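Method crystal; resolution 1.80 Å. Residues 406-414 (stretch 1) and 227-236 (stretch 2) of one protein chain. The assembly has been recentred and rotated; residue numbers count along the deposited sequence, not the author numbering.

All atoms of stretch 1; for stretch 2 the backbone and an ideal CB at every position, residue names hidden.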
# COMPACT_ATOMS: atom_id res chain seq x y z
N SER A 406 -6.75 22.27 2.93
CA SER A 406 -6.16 22.48 1.62
C SER A 406 -4.75 21.89 1.58
O SER A 406 -4.03 21.90 2.58
CB SER A 406 -6.12 23.97 1.25
OG SER A 406 -5.02 24.59 1.88
N LEU A 407 -4.37 21.38 0.41
CA LEU A 407 -3.03 20.85 0.20
C LEU A 407 -2.58 21.17 -1.22
O LEU A 407 -3.40 21.36 -2.13
CB LEU A 407 -2.97 19.34 0.44
CG LEU A 407 -3.59 18.43 -0.63
CD1 LEU A 407 -2.85 17.12 -0.73
CD2 LEU A 407 -5.06 18.18 -0.32
N ASN A 408 -1.26 21.22 -1.41
CA ASN A 408 -0.68 21.39 -2.74
C ASN A 408 -0.79 20.09 -3.53
O ASN A 408 -0.51 19.01 -3.01
CB ASN A 408 0.78 21.83 -2.63
CG ASN A 408 0.93 23.21 -2.01
OD1 ASN A 408 -0.01 24.01 -2.02
ND2 ASN A 408 2.10 23.48 -1.46
N VAL A 409 -1.21 20.20 -4.79
CA VAL A 409 -1.38 19.05 -5.68
C VAL A 409 -0.53 19.32 -6.92
O VAL A 409 -0.34 20.49 -7.27
CB VAL A 409 -2.85 18.82 -6.06
CG1 VAL A 409 -3.65 18.28 -4.87
CG2 VAL A 409 -3.46 20.11 -6.59
N PRO A 410 -0.01 18.31 -7.59
CA PRO A 410 0.77 18.56 -8.80
C PRO A 410 -0.11 19.11 -9.90
O PRO A 410 -1.34 18.95 -9.87
CB PRO A 410 1.33 17.17 -9.17
CG PRO A 410 0.45 16.19 -8.49
CD PRO A 410 -0.10 16.87 -7.26
N PRO A 411 0.47 19.81 -10.88
CA PRO A 411 -0.32 20.22 -12.04
C PRO A 411 -0.91 19.01 -12.74
O PRO A 411 -0.25 17.98 -12.91
CB PRO A 411 0.70 20.94 -12.93
CG PRO A 411 2.03 20.48 -12.45
CD PRO A 411 1.87 20.23 -10.99
N ARG A 412 -2.17 19.13 -13.14
CA ARG A 412 -2.82 18.03 -13.83
C ARG A 412 -2.15 17.77 -15.18
O ARG A 412 -1.69 18.69 -15.85
CB ARG A 412 -4.29 18.33 -14.02
CG ARG A 412 -5.08 18.26 -12.74
CD ARG A 412 -6.49 18.63 -13.01
NE ARG A 412 -7.32 18.39 -11.85
CZ ARG A 412 -8.56 18.84 -11.73
NH1 ARG A 412 -9.11 19.55 -12.71
NH2 ARG A 412 -9.25 18.57 -10.63
N ARG A 413 -2.11 16.49 -15.56
CA ARG A 413 -1.53 16.06 -16.84
C ARG A 413 -2.60 16.24 -17.92
O ARG A 413 -3.30 15.30 -18.30
CB ARG A 413 -1.06 14.61 -16.76
CG ARG A 413 0.07 14.37 -15.79
CD ARG A 413 0.76 13.05 -16.10
NE ARG A 413 -0.18 11.93 -16.01
CZ ARG A 413 -0.12 10.85 -16.78
NH1 ARG A 413 0.83 10.73 -17.69
NH2 ARG A 413 -1.02 9.89 -16.61
N VAL A 414 -2.71 17.47 -18.42
CA VAL A 414 -3.84 17.80 -19.29
C VAL A 414 -3.77 17.07 -20.62
O VAL A 414 -4.79 16.95 -21.30
CB VAL A 414 -3.91 19.32 -19.53
CG1 VAL A 414 -4.18 20.07 -18.22
CG2 VAL A 414 -2.64 19.81 -20.19
N UNK A 227 1.69 9.95 2.36
CA UNK A 227 0.44 9.45 1.76
C UNK A 227 0.04 10.23 0.52
O UNK A 227 0.47 11.37 0.34
CB UNK A 227 -0.70 9.51 2.78
N UNK A 228 -0.79 9.62 -0.32
CA UNK A 228 -1.34 10.32 -1.48
C UNK A 228 -2.63 9.65 -1.93
O UNK A 228 -2.72 8.42 -1.95
CB UNK A 228 -0.33 10.35 -2.63
N UNK A 229 -3.62 10.46 -2.29
CA UNK A 229 -4.88 9.98 -2.83
C UNK A 229 -5.16 10.66 -4.17
O UNK A 229 -4.74 11.80 -4.40
CB UNK A 229 -6.02 10.23 -1.84
N UNK A 230 -5.90 9.98 -5.03
CA UNK A 230 -6.22 10.52 -6.34
C UNK A 230 -7.52 11.30 -6.44
O UNK A 230 -8.07 11.44 -7.53
CB UNK A 230 -6.27 9.37 -7.35
N UNK A 231 -8.05 11.81 -5.31
CA UNK A 231 -9.40 12.37 -5.31
C UNK A 231 -9.54 13.50 -6.33
O UNK A 231 -10.55 13.58 -7.03
CB UNK A 231 -9.76 12.88 -3.91
N UNK A 232 -8.56 14.39 -6.39
CA UNK A 232 -8.69 15.59 -7.20
C UNK A 232 -7.98 15.48 -8.55
O UNK A 232 -7.88 16.49 -9.27
CB UNK A 232 -8.14 16.79 -6.43
N UNK A 233 -7.50 14.29 -8.92
CA UNK A 233 -6.84 14.10 -10.21
C UNK A 233 -7.39 12.88 -10.95
O UNK A 233 -7.44 12.86 -12.19
CB UNK A 233 -5.33 13.95 -10.01
N UNK A 234 -7.82 11.87 -10.19
CA UNK A 234 -8.13 10.54 -10.72
C UNK A 234 -7.03 10.04 -11.67
O UNK A 234 -7.32 9.32 -12.62
CB UNK A 234 -9.48 10.57 -11.45
N UNK A 235 -5.78 10.43 -11.41
CA UNK A 235 -4.67 10.14 -12.32
C UNK A 235 -3.76 9.10 -11.67
O UNK A 235 -3.11 9.41 -10.66
CB UNK A 235 -3.89 11.41 -12.66
N UNK A 236 -3.67 7.87 -12.21
CA UNK A 236 -2.84 6.85 -11.55
C UNK A 236 -1.35 7.16 -11.59
O UNK A 236 -0.58 6.50 -10.89
CB UNK A 236 -3.08 5.49 -12.20

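Position 227 has an extended backbone, and its ideal CB has nothing of stretch 1 within 5.5 Å. Many side chains would suit it. The residue is Met227, modelled as selenomethionine, and it makes no contact with stretch 1.

Position 228 is also extended. Its CA-to-CB bond points sideways, and no atom of stretch 1 lies near the ideal CB. Farther out, Leu407, Val409 and Pro410 offer apolar carbons. A short side chain would not reach them; a long apolar or aromatic one could. The residue is Trp228, with chi1 t. The six-membered part of its indole fills the space. CZ3 lies 3.7 Å from Leu407 CD1, CH2 4.0 Å from Val409 CG1, and CZ2 3.6 Å from Pro410 CD. The backbone Asn408 O sits at the ring edge, near its plane, 3.5 Å from Trp228 CH2.

Positions 229, 230 and 231 have no stretch 1 atom near their ideal CB, so stretch 1 selects little there. They are Tyr229, Gly230 and Asp231. Gly230 O accepts backbone bonds from the N atoms of 233 and 234, which tightens the turn.

Position 232 points toward stretch 1. Its ideal CB is 4.7 Å from Arg412 NH2 and 5.0 Å from Val409 CG1. A small or medium polar side chain would suit, as would a modest apolar one. The backbone O already serves the arginine, so a side-chain acceptor is not required. The residue is Asn232. Arg412 NH2 donates to Asn232 O at 2.8 Å, and Arg412 NE adds a weak bond to Asn232 O at 3.3 Å. The oxygen thus lies at the guanidinium edge. Asn232 ND2 is 3.4 Å from Arg412 NH2, but both are donors and do not bond.

Position 233 points sideways, its ideal CB 5.1 Å from Arg412 CG. Small residues fit easily. The residue is Ser233; its OG accepts from the N of 235 at 2.9 Å.

Position 234 has positive phi and psi (46/33), which glycine or asparagine often adopts. Stretch 1 is out of reach. The residue is Arg234, whose NH1 donates to Asp231 O at 3.1 Å.

Position 235 points toward stretch 1, its ideal CB 5.0 Å from Arg413 NE. This charge favours an acid; an amide could also accept. The residue is Asp235. Arg413 NE donates to Asp235 OD2 at 2.8 Å, and Arg413 NH2 to Asp235 OD1 at 2.9 Å, making a two-pronged salt bridge. A water donates to Asp235 OD2 and accepts from Arg413 N.

Position 236 points away. Its phi of -67° allows proline, among many others. It is Pro236.

Stretch 2, residues 227-236: MWYGDNSRDP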
# COMPACT_ATOMS: atom_id res chain seq x y z
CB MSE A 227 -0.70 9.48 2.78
CG MSE A 227 -1.54 10.77 2.81
SE MSE A 227 -2.88 10.51 4.24
CE MSE A 227 -1.50 9.97 5.45
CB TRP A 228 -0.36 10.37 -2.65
CG TRP A 228 -0.82 11.41 -3.60
CD1 TRP A 228 -1.46 11.22 -4.80
CD2 TRP A 228 -0.77 12.82 -3.40
NE1 TRP A 228 -1.77 12.44 -5.36
CE2 TRP A 228 -1.37 13.44 -4.51
CE3 TRP A 228 -0.27 13.63 -2.37
CZ2 TRP A 228 -1.48 14.82 -4.63
CZ3 TRP A 228 -0.37 15.00 -2.49
CH2 TRP A 228 -0.97 15.58 -3.62
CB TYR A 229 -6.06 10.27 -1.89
CG TYR A 229 -5.93 9.70 -0.51
CD1 TYR A 229 -6.04 8.33 -0.28
CD2 TYR A 229 -5.72 10.54 0.58
CE1 TYR A 229 -5.94 7.81 1.00
CE2 TYR A 229 -5.61 10.03 1.86
CZ TYR A 229 -5.72 8.67 2.07
OH TYR A 229 -5.62 8.17 3.35
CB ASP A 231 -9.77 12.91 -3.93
CG ASP A 231 -9.93 11.81 -2.92
OD1 ASP A 231 -8.89 11.41 -2.37
OD2 ASP A 231 -11.07 11.37 -2.68
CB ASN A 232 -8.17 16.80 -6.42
CG ASN A 232 -8.55 18.12 -7.07
OD1 ASN A 232 -7.69 18.95 -7.36
ND2 ASN A 232 -9.85 18.30 -7.33
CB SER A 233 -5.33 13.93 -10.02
OG SER A 233 -5.00 12.59 -9.66
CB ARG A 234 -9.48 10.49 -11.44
CG ARG A 234 -10.66 11.03 -10.66
CD ARG A 234 -10.74 10.49 -9.26
NE ARG A 234 -12.04 9.88 -9.02
CZ ARG A 234 -12.92 10.32 -8.13
NH1 ARG A 234 -12.65 11.37 -7.37
NH2 ARG A 234 -14.07 9.69 -7.99
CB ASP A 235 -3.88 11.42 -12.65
CG ASP A 235 -2.82 11.23 -13.73
OD1 ASP A 235 -2.55 10.07 -14.11
OD2 ASP A 235 -2.26 12.26 -14.22
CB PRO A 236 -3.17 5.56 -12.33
CG PRO A 236 -3.62 6.06 -13.69
CD PRO A 236 -4.35 7.36 -13.41
O HOH W 1 -3.30 14.64 -13.87
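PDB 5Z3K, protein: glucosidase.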